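PDB 6TTB: formate dehydrogenase from Staphylococcus aureus, which probably oxidises formate to carbon dioxide, passing the hydride to NAD, which is bound in a Rossmann-type cofactor domain. Local coordinates for residues M153-L158 against Y270-A275. Sequence-based numbering, arbitrary orientation.
Sequences MDLLIL and YLVNTA. With NAD (nicotinamide-adenine-dinucleotide), chain C.
In the NAD-binding Rossmann-type domain, helix 144-160 lies over strand 269-273, and Asp154, Leu155 and Leu158 meet Tyr270, Val272 and Thr274 beside the loop that carries the chain on to NAD. The two run nearly antiparallel, at 152°, with axes 8.8 Å apart. Val272 is at the centre of the apolar contact. With its CG2 anti to the carbonyl carbon, that methyl touches Leu158 CD2 at 3.4 Å and the CB of Asp154 at 3.6 Å, while Leu155 CD1 packs more loosely against it. The other methyl, CG1, lies against Asp154 CB and OD2. Asp154 thus meets 270-275 through CB and OD2, the latter also 3.9 Å from Thr274 CG2, without a hydrogen bond between the segments. At the far end the side chains of Leu158 and Tyr270 lie alongside each other, pointing opposite ways, Leu158 CB lying 3.7 Å from Tyr270 CD2. Further along, Asn273 OD1 accepts from Ala275 N (2.8 Å), an Asx turn that spans Thr274, whose O accepts a long but nearly straight bond (3.3 Å, 171°) from amide N7N of NAD. Strand 269-273 is an inner strand of the parallel sheet, bonded to 242-245 and 294-299; Ala298 of the latter also packs on Asp154 and Leu158, and away from the strand the helix packs Met153 and Ile157 on Tyr162, and Leu156 on Leu156, of the second subunit.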
loop_
_atom_site.group_PDB
_atom_site.type_symbol
_atom_site.label_atom_id
_atom_site.label_comp_id
_atom_site.label_asym_id
_atom_site.label_seq_id
_atom_site.Cartn_x
_atom_site.Cartn_y
_atom_site.Cartn_z
ATOM N N MET A 153 2.147 -0.378 4.268
ATOM C CA MET A 153 1.812 0.052 2.908
ATOM C C MET A 153 1.790 -1.164 1.989
ATOM O O MET A 153 0.803 -1.404 1.256
ATOM C CB MET A 153 2.839 1.029 2.397
ATOM C CG MET A 153 2.671 1.420 0.991
ATOM S SD MET A 153 4.056 2.500 0.507
ATOM C CE MET A 153 5.352 1.286 0.192
ATOM N N ASP A 154 2.837 -1.976 2.111
ATOM C CA ASP A 154 2.914 -3.234 1.392
ATOM C C ASP A 154 1.702 -4.113 1.674
ATOM O O ASP A 154 1.165 -4.695 0.716
ATOM C CB ASP A 154 4.221 -3.972 1.667
ATOM C CG ASP A 154 5.494 -3.314 1.129
ATOM O OD1 ASP A 154 5.418 -2.459 0.324
ATOM O OD2 ASP A 154 6.533 -3.764 1.483
ATOM N N LEU A 155 1.301 -4.286 2.967
ATOM C CA LEU A 155 0.072 -5.063 3.234
ATOM C C LEU A 155 -1.039 -4.512 2.371
ATOM O O LEU A 155 -1.586 -5.215 1.572
ATOM C CB LEU A 155 -0.382 -4.995 4.696
ATOM C CG LEU A 155 0.135 -6.074 5.671
ATOM C CD1 LEU A 155 0.645 -7.346 4.942
ATOM C CD2 LEU A 155 1.218 -5.490 6.500
ATOM N N LEU A 156 -1.279 -3.207 2.480
ATOM C CA LEU A 156 -2.371 -2.576 1.795
ATOM C C LEU A 156 -2.250 -2.797 0.293
ATOM O O LEU A 156 -3.168 -3.280 -0.308
ATOM C CB LEU A 156 -2.378 -1.094 2.177
ATOM C CG LEU A 156 -2.845 -0.797 3.613
ATOM C CD1 LEU A 156 -2.422 0.579 4.060
ATOM C CD2 LEU A 156 -4.350 -0.929 3.749
ATOM N N ILE A 157 -1.104 -2.470 -0.310
ATOM C CA ILE A 157 -0.943 -2.596 -1.768
ATOM C C ILE A 157 -1.238 -4.031 -2.175
ATOM O O ILE A 157 -1.835 -4.286 -3.184
ATOM C CB ILE A 157 0.487 -2.190 -2.200
ATOM C CG1 ILE A 157 0.744 -0.700 -2.015
ATOM C CG2 ILE A 157 0.795 -2.648 -3.630
ATOM C CD1 ILE A 157 2.146 -0.285 -2.348
ATOM N N LEU A 158 -0.739 -4.962 -1.408
ATOM C CA LEU A 158 -0.946 -6.363 -1.686
ATOM C C LEU A 158 -2.444 -6.758 -1.599
ATOM O O LEU A 158 -3.003 -7.313 -2.547
ATOM C CB LEU A 158 -0.033 -7.129 -0.726
ATOM C CG LEU A 158 1.275 -7.689 -1.364
ATOM C CD1 LEU A 158 1.633 -7.020 -2.691
ATOM C CD2 LEU A 158 2.450 -7.602 -0.444
ATOM N N TYR A 270 -0.380 -13.754 1.683
ATOM C CA TYR A 270 0.569 -12.753 1.193
ATOM C C TYR A 270 1.757 -12.680 2.150
ATOM O O TYR A 270 1.605 -12.910 3.342
ATOM C CB TYR A 270 -0.065 -11.351 1.140
ATOM C CG TYR A 270 -1.318 -11.237 0.335
ATOM C CD1 TYR A 270 -2.552 -11.704 0.812
ATOM C CD2 TYR A 270 -1.291 -10.616 -0.900
ATOM C CE1 TYR A 270 -3.716 -11.566 0.072
ATOM C CE2 TYR A 270 -2.452 -10.462 -1.647
ATOM C CZ TYR A 270 -3.665 -10.952 -1.168
ATOM O OH TYR A 270 -4.775 -10.798 -1.961
ATOM N N LEU A 271 2.890 -12.170 1.628
ATOM C CA LEU A 271 4.125 -12.157 2.371
ATOM C C LEU A 271 4.782 -10.833 2.145
ATOM O O LEU A 271 4.964 -10.437 0.980
ATOM C CB LEU A 271 5.064 -13.282 1.853
ATOM C CG LEU A 271 6.365 -13.503 2.651
ATOM C CD1 LEU A 271 6.109 -13.729 4.139
ATOM C CD2 LEU A 271 7.131 -14.612 2.101
ATOM N N VAL A 272 5.236 -10.226 3.264
ATOM C CA VAL A 272 5.888 -8.942 3.186
ATOM C C VAL A 272 7.146 -9.039 3.994
ATOM O O VAL A 272 7.136 -9.498 5.125
ATOM C CB VAL A 272 5.012 -7.777 3.662
ATOM C CG1 VAL A 272 5.829 -6.541 4.004
ATOM C CG2 VAL A 272 4.040 -7.414 2.604
ATOM N N ASN A 273 8.228 -8.627 3.361
ATOM C CA ASN A 273 9.516 -8.763 3.951
ATOM C C ASN A 273 10.315 -7.515 3.621
ATOM O O ASN A 273 10.813 -7.370 2.514
ATOM C CB ASN A 273 10.199 -10.014 3.486
ATOM C CG ASN A 273 11.651 -10.029 3.897
ATOM O OD1 ASN A 273 12.030 -9.332 4.862
ATOM N ND2 ASN A 273 12.473 -10.841 3.189
ATOM N N THR A 274 10.384 -6.631 4.605
ATOM C CA THR A 274 11.242 -5.506 4.590
ATOM C C THR A 274 12.340 -5.660 5.673
ATOM O O THR A 274 12.816 -4.634 6.246
ATOM C CB THR A 274 10.412 -4.348 5.082
ATOM O OG1 THR A 274 9.790 -4.802 6.312
ATOM C CG2 THR A 274 9.425 -3.903 4.034
ATOM N N ALA A 275 12.657 -6.926 6.051
ATOM C CA ALA A 275 13.717 -7.180 7.020
ATOM C C ALA A 275 15.017 -7.470 6.266
ATOM O O ALA A 275 15.768 -6.536 6.008
ATOM C CB ALA A 275 13.334 -8.214 8.033
HETATM P PA NAD C . 14.613 -5.853 16.723
HETATM O O1A NAD C . 15.837 -6.461 17.321
HETATM O O2A NAD C . 13.803 -4.804 17.460
HETATM O O5B NAD C . 13.644 -7.004 16.147
HETATM C C5B NAD C . 14.099 -8.363 15.982
HETATM C C4B NAD C . 13.315 -9.235 16.930
HETATM O O4B NAD C . 13.131 -10.511 16.288
HETATM C C3B NAD C . 13.987 -9.503 18.299
HETATM O O3B NAD C . 13.400 -8.845 19.421
HETATM C C2B NAD C . 13.964 -11.027 18.470
HETATM O O2B NAD C . 13.359 -11.443 19.677
HETATM C C1B NAD C . 13.243 -11.553 17.221
HETATM N N9A NAD C . 13.916 -12.708 16.616
HETATM C C8A NAD C . 15.198 -13.162 16.899
HETATM N N7A NAD C . 15.480 -14.313 16.334
HETATM C C5A NAD C . 14.291 -14.704 15.719
HETATM C C6A NAD C . 13.907 -15.870 14.996
HETATM N N6A NAD C . 14.675 -16.931 14.819
HETATM N N1A NAD C . 12.613 -15.956 14.597
HETATM C C2A NAD C . 11.805 -14.906 14.814
HETATM N N3A NAD C . 12.063 -13.753 15.437
HETATM C C4A NAD C . 13.324 -13.709 15.879
HETATM O O3 NAD C . 15.033 -5.228 15.361
HETATM P PN NAD C . 14.117 -4.254 14.555
HETATM O O1N NAD C . 14.619 -2.866 14.855
HETATM O O2N NAD C . 12.677 -4.582 14.824
HETATM O O5D NAD C . 14.510 -4.686 13.044
HETATM C C5D NAD C . 13.697 -5.684 12.353
HETATM C C4D NAD C . 14.460 -6.111 11.148
HETATM O O4D NAD C . 14.199 -5.152 10.095
HETATM C C3D NAD C . 15.988 -6.137 11.389
HETATM O O3D NAD C . 16.523 -7.452 11.376
HETATM C C2D NAD C . 16.566 -5.214 10.313
HETATM O O2D NAD C . 17.629 -5.754 9.539
HETATM C C1D NAD C . 15.398 -4.874 9.406
HETATM N N1N NAD C . 15.453 -3.444 9.066
HETATM C C2N NAD C . 15.460 -3.048 7.693
HETATM C C3N NAD C . 15.510 -1.680 7.341
HETATM C C7N NAD C . 15.219 -1.239 5.906
HETATM O O7N NAD C . 15.699 -0.179 5.506
HETATM N N7N NAD C . 14.428 -2.006 5.130
HETATM C C4N NAD C . 15.794 -0.729 8.390
HETATM C C5N NAD C . 15.818 -1.145 9.738
HETATM C C6N NAD C . 15.674 -2.512 10.050
#